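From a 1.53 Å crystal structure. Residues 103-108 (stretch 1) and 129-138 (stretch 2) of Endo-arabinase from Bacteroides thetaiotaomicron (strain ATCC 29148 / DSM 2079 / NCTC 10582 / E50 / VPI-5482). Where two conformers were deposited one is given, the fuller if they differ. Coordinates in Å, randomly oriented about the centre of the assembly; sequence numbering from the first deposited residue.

Stretch 1 103-108: VKRGTS
Stretch 2 (129-138) PSGWMCLDGS

Two nearly parallel strands of one chain meet here through a sparse, staggered pairing: one backbone hydrogen bond, one side-chain-to-backbone hydrogen bond, a water bridge, and aliphatic packing at the exposed end. Strand 103-108 and strand 134-138 run in the same direction, 13° apart, with axes approaching to 4.6 Å. The register sets Arg105 beside Met133 (CA to CA 4.9 Å), Gly106 beside Cys134 (CA to CA 4.6 Å) and Thr107 beside Gly137 (CA to CA 5.4 Å); the first two pairs are in step, and from Gly106/Cys134 to Thr107/Gly137 stretch 2 advances three residues while stretch 1 advances one.

The jump coincides with a break in the backbone of stretch 2. Leu135 is extended (phi/psi -154/168), but Asp136 takes a left-handed 62/35 before Gly137 returns to -60/126. Past this irregularity, the side chain of Thr107 provides the second direct hydrogen bond between the stretches: Gly137 N donates to Thr107 OG1 at 2.9 Å and 156°. Thr107 is extended (-97/135), its CA-to-CB bond points toward stretch 2, and chi1 is m. Gly137 also leaves room: an ideal CB there would point toward stretch 1 and lie 2.8 Å from Thr107 CG2, a clash.

The backbone anchor is Cys134 N to Arg105 O, 2.9 Å and almost linear at 177°. One residue on, Gly106 (-161/168) brings its CA to 3.3 Å from Cys134 O in a CA-H...O contact, while its N is poorly angled for a hydrogen bond to that oxygen. Cys134 itself is at -129/155, chi1 m.

Before its strand, stretch 2 makes a type I turn from Pro129 to Trp132, with Ser130 at -65/-23 and Gly131 at -87/1, closed by Trp132 N to Pro129 O at 3.1 Å. Trp132 (-125/139, chi1 m) directs its CA-to-CB bond away from stretch 1. A water accepts from Lys104 N at 3.0 Å and donates to Ser130 O at 2.6 Å, linking the turn to the neighbouring strand.

Lys104 (-63/149; chi m, t, t, p) lays its aliphatic chain along this loop, CD lying 3.5 Å from Gly131 O and 3.8 Å from Met133 CG. Met133, modelled as selenomethionine (-74/110), starts sideways with chi1 m, chi2 -133° and chi3 p, then brings its end closer: CE reaches 3.9 Å from Arg105 CB and 3.3 Å from Arg105 N. That nitrogen is buried without a polar partner. Arg105 (-55/139; chi t, t, m) sends its guanidinium to partners elsewhere in the structure.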

# COMPACT_ATOMS: atom_id res chain seq x y z
N VAL A 103 0.84 -10.43 19.99
CA VAL A 103 0.72 -10.82 18.59
C VAL A 103 1.59 -9.92 17.73
O VAL A 103 1.51 -8.69 17.82
CB VAL A 103 -0.73 -10.70 18.06
CG1 VAL A 103 -0.87 -11.45 16.75
CG2 VAL A 103 -1.72 -11.23 19.09
N LYS A 104 2.41 -10.53 16.87
CA LYS A 104 3.26 -9.73 15.98
C LYS A 104 2.44 -8.89 15.01
O LYS A 104 1.33 -9.27 14.61
CB LYS A 104 4.24 -10.62 15.21
CG LYS A 104 5.37 -11.15 16.09
CD LYS A 104 6.54 -11.64 15.26
CE LYS A 104 7.70 -11.99 16.17
NZ LYS A 104 7.22 -12.74 17.35
N ARG A 105 2.99 -7.74 14.64
CA ARG A 105 2.36 -6.87 13.65
C ARG A 105 2.11 -7.64 12.36
O ARG A 105 2.94 -8.45 11.94
CB ARG A 105 3.28 -5.67 13.38
CG ARG A 105 2.67 -4.64 12.45
CD ARG A 105 3.44 -3.33 12.49
NE ARG A 105 3.25 -2.64 13.77
CZ ARG A 105 4.23 -2.23 14.56
NH1 ARG A 105 3.94 -1.62 15.70
NH2 ARG A 105 5.50 -2.41 14.21
N GLY A 106 0.95 -7.40 11.76
CA GLY A 106 0.64 -8.00 10.47
C GLY A 106 -0.48 -7.28 9.77
O GLY A 106 -1.17 -6.45 10.36
N THR A 107 -0.67 -7.60 8.49
CA THR A 107 -1.75 -7.00 7.72
C THR A 107 -2.91 -7.97 7.73
O THR A 107 -2.71 -9.17 7.56
CB THR A 107 -1.28 -6.72 6.28
OG1 THR A 107 -0.15 -5.85 6.31
CG2 THR A 107 -2.41 -6.10 5.45
N SER A 108 -4.12 -7.47 7.96
CA SER A 108 -5.29 -8.34 7.84
C SER A 108 -6.29 -7.77 6.85
O SER A 108 -6.18 -6.61 6.42
CB SER A 108 -5.93 -8.69 9.19
OG SER A 108 -6.70 -7.63 9.67
N PRO A 129 2.43 -13.84 7.75
CA PRO A 129 2.78 -14.93 8.67
C PRO A 129 2.77 -14.52 10.14
O PRO A 129 3.34 -13.49 10.50
CB PRO A 129 4.21 -15.30 8.24
CG PRO A 129 4.26 -14.92 6.79
CD PRO A 129 3.46 -13.64 6.71
N SER A 130 2.18 -15.36 10.99
CA SER A 130 2.05 -15.03 12.41
C SER A 130 3.39 -14.94 13.15
O SER A 130 3.49 -14.28 14.19
CB SER A 130 1.13 -16.02 13.12
OG SER A 130 1.67 -17.33 13.09
N GLY A 131 4.42 -15.60 12.63
CA GLY A 131 5.71 -15.59 13.28
C GLY A 131 6.60 -14.42 12.86
O GLY A 131 7.74 -14.31 13.34
N TRP A 132 6.08 -13.55 12.00
CA TRP A 132 6.87 -12.46 11.43
C TRP A 132 6.21 -11.12 11.66
O TRP A 132 4.99 -10.99 11.53
CB TRP A 132 6.97 -12.62 9.92
CG TRP A 132 7.84 -13.72 9.42
CD1 TRP A 132 8.58 -14.60 10.16
CD2 TRP A 132 8.06 -14.06 8.05
NE1 TRP A 132 9.25 -15.47 9.32
CE2 TRP A 132 8.94 -15.16 8.02
CE3 TRP A 132 7.59 -13.55 6.84
CZ2 TRP A 132 9.37 -15.74 6.83
CZ3 TRP A 132 8.02 -14.13 5.66
CH2 TRP A 132 8.89 -15.21 5.66
N MSE A 133 7.02 -10.11 11.99
CA MSE A 133 6.54 -8.72 12.00
C MSE A 133 6.40 -8.24 10.57
O MSE A 133 7.40 -8.04 9.87
CB MSE A 133 7.52 -7.80 12.73
CG MSE A 133 8.04 -8.35 14.03
SE MSE A 133 7.98 -7.04 15.46
CE MSE A 133 6.05 -7.13 15.75
N CYS A 134 5.16 -8.05 10.14
CA CYS A 134 4.88 -7.67 8.75
C CYS A 134 3.97 -6.46 8.64
O CYS A 134 3.18 -6.16 9.53
CB CYS A 134 4.22 -8.82 7.99
SG CYS A 134 5.16 -10.35 7.96
N LEU A 135 4.08 -5.76 7.51
CA LEU A 135 3.25 -4.59 7.28
C LEU A 135 3.05 -4.32 5.80
O LEU A 135 3.71 -4.91 4.94
CB LEU A 135 3.82 -3.35 7.98
CG LEU A 135 5.28 -2.93 7.80
CD1 LEU A 135 5.54 -2.23 6.48
CD2 LEU A 135 5.68 -2.01 8.95
N ASP A 136 2.11 -3.42 5.53
CA ASP A 136 1.85 -2.90 4.19
C ASP A 136 1.43 -3.98 3.20
O ASP A 136 1.78 -3.92 2.03
CB ASP A 136 3.07 -2.11 3.65
CG ASP A 136 3.29 -0.79 4.38
OD1 ASP A 136 2.46 -0.42 5.25
OD2 ASP A 136 4.28 -0.11 4.07
N GLY A 137 0.68 -4.98 3.67
CA GLY A 137 0.14 -5.99 2.77
C GLY A 137 -0.76 -5.38 1.71
O GLY A 137 -1.73 -4.66 2.02
N SER A 138 -0.45 -5.68 0.45
CA SER A 138 -1.23 -5.15 -0.67
C SER A 138 -1.69 -6.27 -1.59
O SER A 138 -1.25 -7.42 -1.46
CB SER A 138 -0.40 -4.13 -1.45
OG SER A 138 0.70 -4.74 -2.10
O HOH W 1 2.39 -13.55 16.48